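Local atomic coordinates of ankyrin-repeat protein B (Legionella pneumophila, PDB entry 5K34), a protein that is a bacterial F-box effector that hijacks the host ubiquitin-proteasome system, here represented by its ankyrin domain, which probably binds other proteins. Residues 74-77 against 78-82. Residues are numbered along the deposited sequence; the frame is centred on the assembly and turned at random.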
# COMPACT_ATOMS: atom_id res chain seq x y z
N PHE A 74 0.25 -1.58 10.70
CA PHE A 74 1.59 -1.01 10.89
C PHE A 74 1.62 0.43 10.44
O PHE A 74 1.37 0.75 9.27
CB PHE A 74 2.64 -1.81 10.14
CG PHE A 74 4.04 -1.27 10.33
CD1 PHE A 74 4.68 -1.44 11.56
CD2 PHE A 74 4.64 -0.49 9.34
CE1 PHE A 74 5.96 -0.88 11.77
CE2 PHE A 74 5.90 0.08 9.56
CZ PHE A 74 6.54 -0.14 10.78
N LYS A 75 1.95 1.33 11.39
CA LYS A 75 1.92 2.77 11.12
C LYS A 75 3.20 3.29 10.51
O LYS A 75 4.32 2.87 10.85
CB LYS A 75 1.68 3.51 12.45
CG LYS A 75 0.29 3.25 13.00
CD LYS A 75 0.04 3.95 14.34
CE LYS A 75 0.88 3.40 15.50
NZ LYS A 75 0.55 1.97 15.76
N ASP A 76 3.05 4.26 9.60
CA ASP A 76 4.20 5.05 9.14
C ASP A 76 4.46 6.20 10.09
O ASP A 76 3.81 6.35 11.15
CB ASP A 76 4.00 5.49 7.69
CG ASP A 76 3.03 6.60 7.50
OD1 ASP A 76 2.44 7.16 8.46
OD2 ASP A 76 2.82 6.97 6.29
N ASN A 77 5.46 7.02 9.77
CA ASN A 77 5.87 8.11 10.69
C ASN A 77 4.93 9.27 10.68
O ASN A 77 5.13 10.19 11.49
CB ASN A 77 7.32 8.52 10.41
CG ASN A 77 8.31 7.47 10.90
OD1 ASN A 77 7.91 6.51 11.53
ND2 ASN A 77 9.60 7.72 10.61
N TYR A 78 3.93 9.29 9.80
CA TYR A 78 2.83 10.24 9.89
C TYR A 78 1.78 9.70 10.87
O TYR A 78 0.84 10.45 11.21
CB TYR A 78 2.16 10.47 8.54
CG TYR A 78 3.10 11.04 7.50
CD1 TYR A 78 3.26 12.43 7.39
CD2 TYR A 78 3.82 10.21 6.68
CE1 TYR A 78 4.09 12.97 6.40
CE2 TYR A 78 4.67 10.73 5.69
CZ TYR A 78 4.78 12.10 5.54
OH TYR A 78 5.57 12.61 4.54
N GLY A 79 1.88 8.43 11.23
CA GLY A 79 0.90 7.80 12.12
C GLY A 79 -0.15 6.97 11.35
O GLY A 79 -1.07 6.45 12.00
N ASP A 80 -0.07 6.88 10.03
CA ASP A 80 -1.08 6.18 9.24
C ASP A 80 -0.73 4.72 9.01
O ASP A 80 0.40 4.40 8.64
CB ASP A 80 -1.22 6.84 7.88
CG ASP A 80 -1.63 8.31 7.96
OD1 ASP A 80 -2.46 8.68 8.82
OD2 ASP A 80 -1.13 9.10 7.12
N SER A 81 -1.70 3.84 9.21
CA SER A 81 -1.56 2.43 8.80
C SER A 81 -2.39 2.24 7.52
O SER A 81 -3.22 3.06 7.17
CB SER A 81 -2.06 1.50 9.90
OG SER A 81 -3.44 1.75 10.09
N PRO A 82 -2.21 1.08 6.84
CA PRO A 82 -3.09 0.82 5.70
C PRO A 82 -4.57 0.93 6.06
O PRO A 82 -5.32 1.59 5.36
CB PRO A 82 -2.66 -0.61 5.29
CG PRO A 82 -1.18 -0.62 5.61
CD PRO A 82 -1.08 0.12 6.91
O HOH W 1 0.63 8.11 5.28
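Asp76 and Asp80 tie together the two arms of a projecting ankyrin-repeat turn, a local contact within the loop that joins helix 58-67 to helix 82-91. Asp76, Gly79, Ser81 and Pro82 occupy positions of the repeat signature Asp-x-x-Gly-x-Thr-Pro, serine replacing threonine. At the tip a type I beta turn runs from Asp76 to Gly79, closed by Gly79 N bonding to Asp76 O at 2.8 Å. Gly79 suits the last place, because its positive phi of 99° would press a side chain against the preceding carbonyl. Where the arms leave the turn, Asp76 N gives a nearly straight bond (167°) to Asp80 O, which Lys75 CA also approaches at 3.3 Å.

With chi1 at 75°, Asp76 CG sits between the backbone N and the carbonyl carbon, and OD1 folds back over the turn. There it accepts Asp80 N at 3.0 Å, from above the carboxylate plane, and weakly Tyr78 N. OD2 comes to the edge of the Tyr78 ring, 3.4 Å from CD2, and makes a salt bridge with Arg46.

A water donates to both Asp76 OD2 and Asp80 OD2, bridging two acids. Ser81, at the N-cap, turns its hydroxyl to a backbone N of helix 82-91, while its own N bonds to Ser84 OG. Pro82 follows as the first helical residue, where an N-H would have no helical acceptor, and packs on helix 48-54. Backbone N-H groups, Arg46 and the water together probably favour the charged form of buried Asp76, offsetting the nearby Asp80 carboxylate.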